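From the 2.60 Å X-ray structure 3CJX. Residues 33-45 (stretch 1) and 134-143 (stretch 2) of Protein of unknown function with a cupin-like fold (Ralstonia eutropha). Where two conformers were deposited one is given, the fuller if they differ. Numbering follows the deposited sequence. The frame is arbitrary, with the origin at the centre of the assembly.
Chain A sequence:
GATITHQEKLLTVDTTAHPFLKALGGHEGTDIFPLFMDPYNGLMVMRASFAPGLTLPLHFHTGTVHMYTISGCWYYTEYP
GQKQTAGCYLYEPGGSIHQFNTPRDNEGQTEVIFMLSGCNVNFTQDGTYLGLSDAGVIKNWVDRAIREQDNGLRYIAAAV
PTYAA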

# COMPACT_ATOMS: atom_id res chain seq x y z
N PHE A 33 3.47 6.61 -0.36
CA PHE A 33 4.90 6.86 -0.38
C PHE A 33 5.54 5.47 -0.43
O PHE A 33 5.51 4.75 0.55
CB PHE A 33 5.37 7.66 0.84
CG PHE A 33 6.68 8.36 0.61
CD1 PHE A 33 7.82 7.63 0.24
CD2 PHE A 33 6.79 9.73 0.74
CE1 PHE A 33 9.01 8.25 0.01
CE2 PHE A 33 7.98 10.35 0.51
CZ PHE A 33 9.11 9.61 0.15
N PRO A 34 6.13 5.10 -1.58
CA PRO A 34 6.72 3.77 -1.63
C PRO A 34 8.00 3.71 -0.82
O PRO A 34 8.71 4.70 -0.72
CB PRO A 34 7.03 3.60 -3.12
CG PRO A 34 7.27 4.97 -3.61
CD PRO A 34 6.35 5.84 -2.83
N LEU A 35 8.25 2.55 -0.22
CA LEU A 35 9.45 2.30 0.57
C LEU A 35 10.28 1.16 -0.05
O LEU A 35 11.42 1.38 -0.47
CB LEU A 35 9.07 2.01 2.03
CG LEU A 35 8.13 3.07 2.62
CD1 LEU A 35 7.64 2.70 4.01
CD2 LEU A 35 8.85 4.42 2.61
N PHE A 36 9.68 -0.03 -0.13
CA PHE A 36 10.34 -1.22 -0.66
C PHE A 36 9.43 -1.96 -1.63
O PHE A 36 8.30 -2.25 -1.30
CB PHE A 36 10.74 -2.15 0.49
CG PHE A 36 11.52 -3.34 0.06
CD1 PHE A 36 12.89 -3.28 -0.04
CD2 PHE A 36 10.88 -4.52 -0.27
CE1 PHE A 36 13.62 -4.37 -0.44
CE2 PHE A 36 11.60 -5.62 -0.69
CZ PHE A 36 12.97 -5.54 -0.77
N MSE A 37 9.94 -2.27 -2.83
CA MSE A 37 9.15 -2.98 -3.85
C MSE A 37 9.93 -4.11 -4.52
O MSE A 37 10.95 -3.87 -5.17
CB MSE A 37 8.68 -2.02 -4.91
CG MSE A 37 8.14 -0.78 -4.31
SE MSE A 37 6.73 -0.06 -5.33
CE MSE A 37 5.35 -1.26 -4.66
N ASP A 38 9.43 -5.33 -4.36
CA ASP A 38 10.06 -6.53 -4.90
C ASP A 38 9.01 -7.27 -5.70
O ASP A 38 8.33 -8.14 -5.16
CB ASP A 38 10.58 -7.41 -3.75
CG ASP A 38 11.30 -8.66 -4.24
OD1 ASP A 38 11.11 -9.06 -5.42
OD2 ASP A 38 12.06 -9.27 -3.43
N PRO A 39 8.84 -6.93 -6.98
CA PRO A 39 7.85 -7.60 -7.83
C PRO A 39 8.10 -9.09 -8.05
O PRO A 39 7.16 -9.83 -8.35
CB PRO A 39 7.99 -6.88 -9.17
CG PRO A 39 8.72 -5.63 -8.89
CD PRO A 39 9.58 -5.89 -7.72
N TYR A 40 9.33 -9.52 -7.86
CA TYR A 40 9.71 -10.88 -8.14
C TYR A 40 9.32 -11.81 -6.98
O TYR A 40 8.85 -12.91 -7.23
CB TYR A 40 11.19 -10.91 -8.55
CG TYR A 40 11.40 -9.80 -9.57
CD1 TYR A 40 10.85 -9.91 -10.85
CD2 TYR A 40 12.04 -8.62 -9.23
CE1 TYR A 40 10.98 -8.87 -11.78
CE2 TYR A 40 12.18 -7.59 -10.14
CZ TYR A 40 11.64 -7.71 -11.42
OH TYR A 40 11.80 -6.67 -12.31
N ASN A 41 9.45 -11.36 -5.74
CA ASN A 41 8.97 -12.16 -4.59
C ASN A 41 7.61 -11.71 -4.12
O ASN A 41 7.14 -12.18 -3.08
CB ASN A 41 9.93 -12.04 -3.43
CG ASN A 41 11.25 -12.63 -3.74
OD1 ASN A 41 11.35 -13.59 -4.52
ND2 ASN A 41 12.29 -12.06 -3.15
N GLY A 42 7.00 -10.80 -4.85
CA GLY A 42 5.69 -10.29 -4.49
C GLY A 42 5.69 -9.69 -3.10
O GLY A 42 5.10 -10.26 -2.17
N LEU A 43 6.37 -8.56 -2.93
CA LEU A 43 6.41 -7.90 -1.63
C LEU A 43 6.50 -6.38 -1.76
O LEU A 43 7.29 -5.89 -2.57
CB LEU A 43 7.60 -8.44 -0.83
CG LEU A 43 7.78 -7.86 0.57
CD1 LEU A 43 6.55 -8.11 1.47
CD2 LEU A 43 9.03 -8.48 1.15
N MSE A 44 5.68 -5.66 -1.01
CA MSE A 44 5.77 -4.20 -1.01
C MSE A 44 5.61 -3.69 0.39
O MSE A 44 4.71 -4.14 1.10
CB MSE A 44 4.67 -3.50 -1.80
CG MSE A 44 3.98 -4.28 -2.82
SE MSE A 44 2.63 -3.13 -3.66
CE MSE A 44 1.05 -4.08 -3.05
N VAL A 45 6.46 -2.75 0.79
CA VAL A 45 6.35 -2.11 2.07
C VAL A 45 6.06 -0.65 1.73
O VAL A 45 6.88 -0.01 1.08
CB VAL A 45 7.63 -2.28 2.90
CG1 VAL A 45 7.46 -1.62 4.29
CG2 VAL A 45 7.98 -3.75 3.02
N ASP A 134 -0.49 -6.37 -8.46
CA ASP A 134 0.74 -6.94 -7.86
C ASP A 134 1.80 -5.85 -7.74
O ASP A 134 1.60 -4.72 -8.22
CB ASP A 134 1.29 -8.14 -8.66
CG ASP A 134 1.62 -7.79 -10.09
OD1 ASP A 134 1.39 -6.63 -10.51
OD2 ASP A 134 2.11 -8.69 -10.82
N ALA A 135 2.92 -6.19 -7.09
CA ALA A 135 4.04 -5.27 -6.88
C ALA A 135 4.46 -4.61 -8.20
O ALA A 135 4.75 -3.41 -8.27
CB ALA A 135 5.20 -6.01 -6.24
N GLY A 136 4.48 -5.40 -9.26
CA GLY A 136 4.85 -4.88 -10.57
C GLY A 136 3.91 -3.79 -11.05
O GLY A 136 4.36 -2.74 -11.51
N VAL A 137 2.60 -4.02 -10.94
CA VAL A 137 1.61 -3.06 -11.40
C VAL A 137 1.72 -1.75 -10.63
O VAL A 137 1.75 -0.66 -11.22
CB VAL A 137 0.15 -3.61 -11.29
CG1 VAL A 137 -0.88 -2.48 -11.48
CG2 VAL A 137 -0.10 -4.75 -12.28
N ILE A 138 1.80 -1.87 -9.31
CA ILE A 138 1.91 -0.72 -8.44
C ILE A 138 3.19 0.05 -8.74
O ILE A 138 3.17 1.28 -8.82
CB ILE A 138 1.84 -1.08 -6.95
CG1 ILE A 138 0.51 -1.77 -6.62
CG2 ILE A 138 1.92 0.16 -6.10
CD1 ILE A 138 -0.70 -0.93 -6.98
N LYS A 139 4.29 -0.68 -8.96
CA LYS A 139 5.56 -0.03 -9.30
C LYS A 139 5.44 0.79 -10.57
O LYS A 139 5.96 1.90 -10.64
CB LYS A 139 6.70 -1.05 -9.44
CG LYS A 139 8.10 -0.42 -9.52
CD LYS A 139 9.20 -1.49 -9.50
CE LYS A 139 10.60 -0.91 -9.51
NZ LYS A 139 10.89 -0.05 -10.70
N ASN A 140 4.77 0.25 -11.58
CA ASN A 140 4.56 1.01 -12.83
C ASN A 140 3.83 2.32 -12.57
O ASN A 140 4.25 3.36 -13.08
CB ASN A 140 3.84 0.18 -13.91
CG ASN A 140 4.69 -0.97 -14.43
OD1 ASN A 140 5.72 -1.32 -13.85
ND2 ASN A 140 4.27 -1.56 -15.54
N TRP A 141 2.75 2.30 -11.78
CA TRP A 141 2.06 3.55 -11.48
C TRP A 141 2.99 4.47 -10.70
O TRP A 141 3.04 5.67 -10.97
CB TRP A 141 0.76 3.36 -10.70
CG TRP A 141 0.12 4.68 -10.39
CD1 TRP A 141 -0.75 5.36 -11.18
CD2 TRP A 141 0.34 5.49 -9.24
NE1 TRP A 141 -1.10 6.54 -10.58
CE2 TRP A 141 -0.43 6.64 -9.39
CE3 TRP A 141 1.13 5.34 -8.09
CZ2 TRP A 141 -0.46 7.64 -8.44
CZ3 TRP A 141 1.10 6.33 -7.15
CH2 TRP A 141 0.31 7.46 -7.32
N VAL A 142 3.72 3.91 -9.73
CA VAL A 142 4.65 4.72 -8.93
C VAL A 142 5.66 5.46 -9.81
O VAL A 142 5.79 6.68 -9.73
CB VAL A 142 5.45 3.86 -7.89
CG1 VAL A 142 6.68 4.64 -7.37
CG2 VAL A 142 4.53 3.37 -6.74
N ASP A 143 6.35 4.71 -10.67
CA ASP A 143 7.37 5.30 -11.54
C ASP A 143 6.77 6.34 -12.48
O ASP A 143 7.41 7.34 -12.78
CB ASP A 143 8.12 4.22 -12.33
CG ASP A 143 9.01 3.36 -11.44
OD1 ASP A 143 9.52 3.87 -10.41
OD2 ASP A 143 9.22 2.16 -11.79

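A helix packs across a β-hairpin mainly through apolar side chains, with close backbone approaches at its N-terminal end; no hydrogen bond or salt bridge passes between the two stretches, and together they bury 436 Å². Stretch 1 supplies the hairpin, strands 33-38 and 43-45 joined by a short turn; stretch 2 supplies helix 135-143, whose axis comes within 8.4 Å of the first strand's and runs at 128° to it. The helix lies nearest the hairpin at its N-terminal end, where the CA atoms of Pro 39 and Ala 135 are 4.6 Å apart; farther along, the CA atoms of Pro 34 and Val 142 are separated by 7.6 Å.

Ala 135 is the point of tightest packing. Its CB lies 3.5 Å from Pro 39 CA, 3.9 Å from Asp 38 O and 4.0 Å from Met 44 CG, so a single methyl group fills the space left by strand end, turn and second strand. Small size suits this position, because the backbone itself comes close. Beside it, Gly 136 presents bare main chain, and its N stands 3.8 Å from Pro 39 CB. The compact proline ring also reaches the next helical turn, with Pro 39 CG 4.2 Å from Lys 139 CD.

Two selenomethionines, Met 37 and Met 44, fill the buried middle. Both direct CA-to-CB toward the helix, and their long, flexible chains span the wider gap there. Met 37 lies along the helix surface: its CE is 4.0 Å from Ile 138 CG2, while its SE is 4.1 Å from Lys 139 CA and 4.3 Å from Val 142 CG2. Met 44, on the neighbouring strand, brings its SE to 3.9 Å from Ile 138 CG1. Ile 138 therefore meets both selenomethionines. At the far end, the rigid ring of Pro 34 meets the branched side chain of Val 142, with Pro 34 CG 3.8 Å from Val 142 CG1.

Lys 139 combines two roles. Its CA-to-CB bond points toward the hairpin and its aliphatic chain helps cover Pro 39, but its end leads away, so the charge is not buried in the contact; Lys 139 NZ instead forms a salt bridge with Asp 143 OD2 at 3.0 Å, one turn along the same helix.

Polar groups organise each partner internally. Asp 134 caps the helix, its OD1 accepting from Val 137 N at 2.9 Å. In the hairpin, Asp 38 turns its CA-to-CB bond away from the helix, and its OD1 accepts from Asn 41 N at 2.9 Å, bracing the turn. The strands are tied by backbone bonds, including Asp 38 N to Leu 43 O at 2.8 Å and Leu 43 N to Asp 38 O at 3.0 Å. Gly 42 closes the turn with a positive phi of 57°, a conformation that favours glycine.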